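Local coordinates for De Novo Protein OR329 (Artificial gene, PDB 4HXT) that is a computationally designed armadillo-like repeat protein of no known natural function, probably built to self-assemble into a cyclic homo-oligomer, at residues G44-L49 with K80-A85; D57-K62 with S97-V102; G74-I79 with S115-A120. All blocks are in the same frame, centred on the assembly; numbering follows the deposited sequence.

How the interactions relate
Followed from the N terminus, the chain opens all three contacts before closing any: interaction 1 starts at 44-49, interaction 2 at 57-62 and interaction 3 at 74-79. They close in the same order, at 80-85, 97-102 and 115-120, with 30 to 35 residues between the segments of each, and each pair of loops crosses. This stagger suits a helical repeat solenoid, in which a helix can pack on one from the next repeat. Interaction 1 packs helix 45-52 on helix 76-84, and interaction 3 packs 76-84 on 118-126; their centres are about 12 Å apart and both touch the second subunit. Interaction 2, farther off, joins helices 58-71 and 100-113.

Interaction 1: G44-L49 with K80-A85; sequences GGVEVL and KAIVDA
Val-46 leans on Ala-81, Ile-82 and Ala-85, joining helix 45-52 to the end of helix 76-84 across successive armadillo-like repeats. The contact is chiefly apolar. CG1 of Val-46, set anti to its backbone N (chi1 173°), does most of the touching: it lies 3.6 Å from Ile-82 CA and also meets Ala-85 CB. The second methyl, CG2, meets Ala-81 CB at 4.1 Å. Alanine suits positions 81 and 85 because a single methyl lets the branched valine come close to the helix backbone, while Ile-82, whose CB points away from 44-49, though its CG1 still meets Val-46 CG1, also reaches Ile-71. Val-41 of helix 34-42 touches both Val-46 and Ala-81. At the exposed margin the aliphatic part of Glu-47 takes part, its CG 4.2 Å from Ala-85 CB.

Gly-44 closes helix 34-42 with a Schellman motif (phi 76°, a value glycine takes without strain) and is at the same time the N-cap of helix 45-52.

Charge plays its part within 80-85. Lys-80, which also makes a cation-pi contact with Trp-244 of the second subunit, forms a hydrogen-bonded salt bridge, NZ to the syn side of Asp-84 OD2, 2.6 Å.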
# COMPACT_ATOMS: atom_id res chain seq x y z
N GLY A 44 0.59 -7.16 27.53
CA GLY A 44 0.64 -5.72 27.68
C GLY A 44 2.05 -5.15 27.66
O GLY A 44 2.27 -4.00 28.05
N GLY A 45 3.00 -5.94 27.18
CA GLY A 45 4.39 -5.52 27.14
C GLY A 45 4.71 -4.31 26.28
O GLY A 45 5.59 -3.52 26.63
N VAL A 46 4.02 -4.15 25.15
CA VAL A 46 4.27 -3.02 24.26
C VAL A 46 4.03 -1.68 24.96
O VAL A 46 4.89 -0.81 24.93
CB VAL A 46 3.37 -3.10 23.00
CG1 VAL A 46 3.51 -1.84 22.16
CG2 VAL A 46 3.73 -4.33 22.19
N GLU A 47 2.86 -1.53 25.58
CA GLU A 47 2.52 -0.30 26.29
C GLU A 47 3.60 0.04 27.31
O GLU A 47 4.06 1.17 27.39
CB GLU A 47 1.17 -0.43 27.01
CG GLU A 47 -0.07 -0.27 26.15
CD GLU A 47 -0.35 -1.47 25.27
OE1 GLU A 47 0.37 -2.48 25.39
OE2 GLU A 47 -1.30 -1.41 24.46
N VAL A 48 4.00 -0.96 28.09
CA VAL A 48 5.01 -0.76 29.12
C VAL A 48 6.37 -0.42 28.51
O VAL A 48 7.08 0.45 29.00
CB VAL A 48 5.14 -2.01 30.02
CG1 VAL A 48 6.19 -1.80 31.09
CG2 VAL A 48 3.78 -2.34 30.64
N LEU A 49 6.74 -1.11 27.43
CA LEU A 49 8.01 -0.85 26.77
C LEU A 49 8.05 0.55 26.19
O LEU A 49 9.09 1.21 26.19
CB LEU A 49 8.27 -1.88 25.66
CG LEU A 49 8.70 -3.25 26.17
CD1 LEU A 49 8.69 -4.24 25.02
CD2 LEU A 49 10.08 -3.15 26.81
N LYS A 80 0.92 -3.12 14.92
CA LYS A 80 -0.24 -2.32 15.21
C LYS A 80 -0.32 -1.98 16.69
O LYS A 80 -0.75 -0.89 17.05
CB LYS A 80 -1.51 -3.05 14.79
CG LYS A 80 -2.75 -2.20 14.91
CD LYS A 80 -3.96 -2.93 14.38
CE LYS A 80 -5.11 -2.00 14.20
NZ LYS A 80 -5.41 -1.32 15.48
N ALA A 81 0.09 -2.93 17.53
CA ALA A 81 0.08 -2.73 18.98
C ALA A 81 1.03 -1.58 19.32
O ALA A 81 0.73 -0.76 20.20
CB ALA A 81 0.51 -4.02 19.70
N ILE A 82 2.16 -1.52 18.63
CA ILE A 82 3.13 -0.47 18.88
C ILE A 82 2.57 0.88 18.47
O ILE A 82 2.67 1.85 19.22
CB ILE A 82 4.43 -0.70 18.10
CG1 ILE A 82 5.11 -1.98 18.60
CG2 ILE A 82 5.36 0.50 18.27
CD1 ILE A 82 6.34 -2.37 17.81
N VAL A 83 1.98 0.94 17.28
CA VAL A 83 1.41 2.18 16.78
C VAL A 83 0.26 2.68 17.65
O VAL A 83 0.19 3.86 17.99
CB VAL A 83 0.91 2.01 15.32
CG1 VAL A 83 0.26 3.30 14.84
CG2 VAL A 83 2.09 1.64 14.41
N ASP A 84 -0.64 1.78 18.03
CA ASP A 84 -1.78 2.15 18.86
C ASP A 84 -1.39 2.57 20.28
O ASP A 84 -2.18 3.18 20.99
CB ASP A 84 -2.80 1.01 18.91
CG ASP A 84 -3.61 0.89 17.63
OD1 ASP A 84 -3.44 1.73 16.72
OD2 ASP A 84 -4.44 -0.04 17.53
N ALA A 85 -0.17 2.23 20.68
CA ALA A 85 0.32 2.59 22.00
C ALA A 85 1.10 3.90 21.91
O ALA A 85 1.69 4.35 22.89
CB ALA A 85 1.21 1.48 22.55

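Interaction 2: D57-K62 with S97-V102; sequences DSEVQK and STDSEV
Two helix N-termini meet here, Ser-58 and Lys-62 of helix 58-71 facing Asp-99, Glu-101 and Val-102 of the start of helix 100-113. Asp-99 suits its N-cap place because a short carboxylate can fold back onto first-turn amides: with CG anti to the backbone N (chi1 177°), OD2 accepts from Val-102 N at 2.9 Å, on the anti side, 34° out of plane, and more weakly from Glu-101 N. OD1 lies 3.6 Å from Ser-58 CB. An alanine in place of Asp-99 would probably leave the Val-102 and Glu-101 amides without this carboxylate acceptor and open a gap beside Ser-58. In the armadillo-like stack these are equivalent helices of successive repeats, and the compact, branched Val-102 fits against the backbone of 58-62, its CG2 3.7 Å from Ser-58 O and 4.0 Å from Lys-62 CB. The aliphatic chain of Lys-62 crosses that of Glu-101 obliquely, CD to CG 3.6 Å; Glu-101 pairs with Lys-104, and Lys-62 NZ makes a weak bond, part of a salt bridge, to Glu-59 OE1. A water donates to Gln-61 OE1 (2.7 Å) and bonds Ser-97 OG (2.6 Å), which closes an ST turn onto Asp-99 N; Leu-53 O holds Gln-61 NE2.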
# COMPACT_ATOMS: atom_id res chain seq x y z
N ASP A 57 17.20 7.20 31.76
CA ASP A 57 18.39 6.38 31.64
C ASP A 57 18.54 5.82 30.23
O ASP A 57 17.81 4.91 29.84
CB ASP A 57 18.33 5.24 32.66
CG ASP A 57 19.58 4.39 32.65
OD1 ASP A 57 20.49 4.68 31.85
OD2 ASP A 57 19.65 3.43 33.45
N SER A 58 19.49 6.35 29.47
CA SER A 58 19.70 5.89 28.09
C SER A 58 19.84 4.38 27.98
O SER A 58 19.48 3.79 26.97
CB SER A 58 20.94 6.57 27.50
OG SER A 58 20.74 7.95 27.35
N GLU A 59 20.39 3.75 29.02
CA GLU A 59 20.55 2.30 28.99
C GLU A 59 19.19 1.62 28.94
O GLU A 59 19.01 0.62 28.24
CB GLU A 59 21.32 1.83 30.23
CG GLU A 59 22.75 2.31 30.27
CD GLU A 59 23.51 1.98 29.00
OE1 GLU A 59 23.61 0.78 28.67
OE2 GLU A 59 24.01 2.92 28.33
N VAL A 60 18.22 2.17 29.67
CA VAL A 60 16.88 1.62 29.69
C VAL A 60 16.20 1.90 28.35
O VAL A 60 15.54 1.03 27.79
CB VAL A 60 16.04 2.24 30.82
CG1 VAL A 60 14.59 1.75 30.73
CG2 VAL A 60 16.63 1.86 32.17
N GLN A 61 16.37 3.11 27.84
CA GLN A 61 15.78 3.49 26.56
C GLN A 61 16.26 2.56 25.46
O GLN A 61 15.47 2.05 24.67
CB GLN A 61 16.19 4.91 26.18
CG GLN A 61 15.63 6.00 27.06
CD GLN A 61 16.02 7.37 26.56
OE1 GLN A 61 17.21 7.66 26.42
NE2 GLN A 61 15.04 8.21 26.27
N LYS A 62 17.58 2.37 25.39
CA LYS A 62 18.17 1.51 24.37
C LYS A 62 17.63 0.09 24.41
O LYS A 62 17.31 -0.48 23.36
CB LYS A 62 19.70 1.53 24.52
CG LYS A 62 20.35 0.17 24.74
CD LYS A 62 21.84 0.33 25.02
CE LYS A 62 22.48 -1.00 25.37
NZ LYS A 62 23.94 -0.87 25.63
N SER A 97 18.44 11.21 19.84
CA SER A 97 19.14 11.00 21.10
C SER A 97 20.63 11.21 20.83
O SER A 97 21.11 10.92 19.75
CB SER A 97 18.93 9.57 21.60
OG SER A 97 19.83 9.27 22.65
N THR A 98 21.36 11.73 21.82
CA THR A 98 22.80 11.93 21.66
C THR A 98 23.49 10.58 21.82
O THR A 98 24.67 10.43 21.49
CB THR A 98 23.36 12.90 22.71
OG1 THR A 98 22.92 12.51 24.02
CG2 THR A 98 22.91 14.32 22.43
N ASP A 99 22.76 9.60 22.34
CA ASP A 99 23.29 8.25 22.54
C ASP A 99 23.07 7.46 21.26
O ASP A 99 21.93 7.17 20.87
CB ASP A 99 22.58 7.59 23.72
CG ASP A 99 23.02 6.15 23.94
OD1 ASP A 99 23.48 5.84 25.06
OD2 ASP A 99 22.92 5.34 23.00
N SER A 100 24.18 7.08 20.61
CA SER A 100 24.14 6.36 19.34
C SER A 100 23.40 5.04 19.33
O SER A 100 22.79 4.68 18.33
CB SER A 100 25.58 6.16 18.82
OG SER A 100 26.35 5.33 19.68
N GLU A 101 23.46 4.30 20.44
CA GLU A 101 22.78 3.02 20.52
C GLU A 101 21.27 3.24 20.56
O GLU A 101 20.50 2.47 19.98
CB GLU A 101 23.24 2.26 21.77
CG GLU A 101 23.09 0.75 21.68
CD GLU A 101 23.79 0.17 20.46
OE1 GLU A 101 24.94 0.56 20.19
OE2 GLU A 101 23.18 -0.69 19.78
N VAL A 102 20.84 4.30 21.23
CA VAL A 102 19.42 4.63 21.30
C VAL A 102 18.96 5.00 19.90
O VAL A 102 17.89 4.58 19.45
CB VAL A 102 19.16 5.82 22.26
CG1 VAL A 102 17.72 6.28 22.16
CG2 VAL A 102 19.49 5.42 23.69
O HOH W 1 18.43 9.44 24.87

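Interaction 3: G74-I79 with S115-A120; sequences GPDEAI and SGPDEA
The CA atoms of Asp-76 and Gly-116 stand 6.1 Å apart where the first turn of helix 76-84 faces the Gly-Pro turn that leads into helix 118-126. These two helices begin alike, as expected of consecutive armadillo-like repeats: each follows a glycine-proline pair with proline at the N-cap. Proline suits that place, since its missing N-H costs nothing ahead of the helix, while its carbonyl still accepts from the first turn, as Pro-75 O does from Ile-79 N.

Two side chains of 74-79 carry the contact. The carboxylate of Asp-76 crosses the ring of Pro-117 at a slant and rests against its CG and CD. OD1 lies 3.3 Å from Pro-117 CD, and the carboxylate carbon CG of Asp-76 is 3.4 Å from Pro-117 CG, both van der Waals contacts. Of the two ring carbons, CD is bonded to the ring nitrogen and its C-H is probably slightly polarised toward OD1. An acidic residue in a helix's first turn is also likely to interact favourably with the helix dipole. Deeper in, Ile-79 uses two branches: CG2 packs on Ala-120 CB at 3.8 Å, and both residues also touch Ile-113 of helix 100-113. Trp-244 of the second subunit also packs on Pro-117, Glu-119 and Ala-120, tying this turn into the dimer.

With chi2 extended at 176°, Ile-79 sends CD1 to within 3.7 Å of Gly-116 CA, leaving no room for a larger residue: a CB on Gly-116 would fall 2.7 Å from Ile-79 CD1.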
# COMPACT_ATOMS: atom_id res chain seq x y z
N GLY A 74 7.78 -8.68 13.89
CA GLY A 74 6.82 -9.77 13.90
C GLY A 74 5.58 -9.52 13.06
O GLY A 74 5.61 -8.74 12.10
N PRO A 75 4.45 -10.16 13.41
CA PRO A 75 3.17 -10.02 12.69
C PRO A 75 2.67 -8.58 12.66
O PRO A 75 3.06 -7.76 13.49
CB PRO A 75 2.23 -10.93 13.49
CG PRO A 75 3.15 -11.94 14.09
CD PRO A 75 4.31 -11.10 14.53
N ASP A 76 1.79 -8.28 11.70
CA ASP A 76 1.25 -6.94 11.58
C ASP A 76 0.50 -6.54 12.85
O ASP A 76 0.41 -5.36 13.18
CB ASP A 76 0.32 -6.84 10.37
CG ASP A 76 1.06 -6.95 9.06
OD1 ASP A 76 2.27 -6.65 9.03
OD2 ASP A 76 0.44 -7.33 8.05
N GLU A 77 -0.03 -7.53 13.56
CA GLU A 77 -0.76 -7.26 14.79
C GLU A 77 0.20 -6.72 15.85
O GLU A 77 -0.18 -5.88 16.67
CB GLU A 77 -1.45 -8.52 15.31
CG GLU A 77 -1.07 -9.82 14.60
CD GLU A 77 -1.48 -9.84 13.13
OE1 GLU A 77 -2.67 -9.58 12.84
OE2 GLU A 77 -0.62 -10.13 12.27
N ALA A 78 1.44 -7.20 15.83
CA ALA A 78 2.46 -6.74 16.78
C ALA A 78 2.79 -5.28 16.47
O ALA A 78 2.88 -4.45 17.38
CB ALA A 78 3.71 -7.60 16.66
N ILE A 79 2.97 -4.96 15.19
CA ILE A 79 3.29 -3.60 14.76
C ILE A 79 2.14 -2.65 15.11
O ILE A 79 2.36 -1.53 15.53
CB ILE A 79 3.54 -3.52 13.24
CG1 ILE A 79 4.78 -4.34 12.87
CG2 ILE A 79 3.70 -2.07 12.81
CD1 ILE A 79 5.05 -4.42 11.38
N SER A 115 8.13 -1.81 7.56
CA SER A 115 8.03 -2.96 6.67
C SER A 115 6.62 -3.54 6.80
O SER A 115 6.29 -4.53 6.15
CB SER A 115 9.07 -4.03 7.04
OG SER A 115 8.76 -4.63 8.29
N GLY A 116 5.81 -2.91 7.63
CA GLY A 116 4.45 -3.38 7.84
C GLY A 116 3.42 -2.80 6.89
O GLY A 116 3.78 -2.31 5.81
N PRO A 117 2.13 -2.85 7.24
CA PRO A 117 1.02 -2.33 6.43
C PRO A 117 1.17 -0.84 6.14
O PRO A 117 1.95 -0.15 6.80
CB PRO A 117 -0.20 -2.61 7.31
CG PRO A 117 0.20 -3.81 8.08
CD PRO A 117 1.62 -3.49 8.47
N ASP A 118 0.43 -0.35 5.15
CA ASP A 118 0.48 1.06 4.79
C ASP A 118 0.11 1.97 5.96
O ASP A 118 0.63 3.07 6.07
CB ASP A 118 -0.45 1.36 3.61
CG ASP A 118 0.14 0.97 2.27
OD1 ASP A 118 1.37 0.78 2.20
OD2 ASP A 118 -0.62 0.87 1.28
N GLU A 119 -0.79 1.51 6.82
CA GLU A 119 -1.20 2.31 7.97
C GLU A 119 -0.03 2.51 8.93
O GLU A 119 0.07 3.55 9.59
CB GLU A 119 -2.36 1.65 8.73
CG GLU A 119 -3.69 1.63 7.98
CD GLU A 119 -4.30 3.03 7.84
OE1 GLU A 119 -3.97 3.91 8.66
OE2 GLU A 119 -5.11 3.23 6.91
N ALA A 120 0.87 1.53 9.00
CA ALA A 120 2.03 1.64 9.89
C ALA A 120 2.99 2.69 9.35
O ALA A 120 3.56 3.48 10.11
CB ALA A 120 2.73 0.29 10.02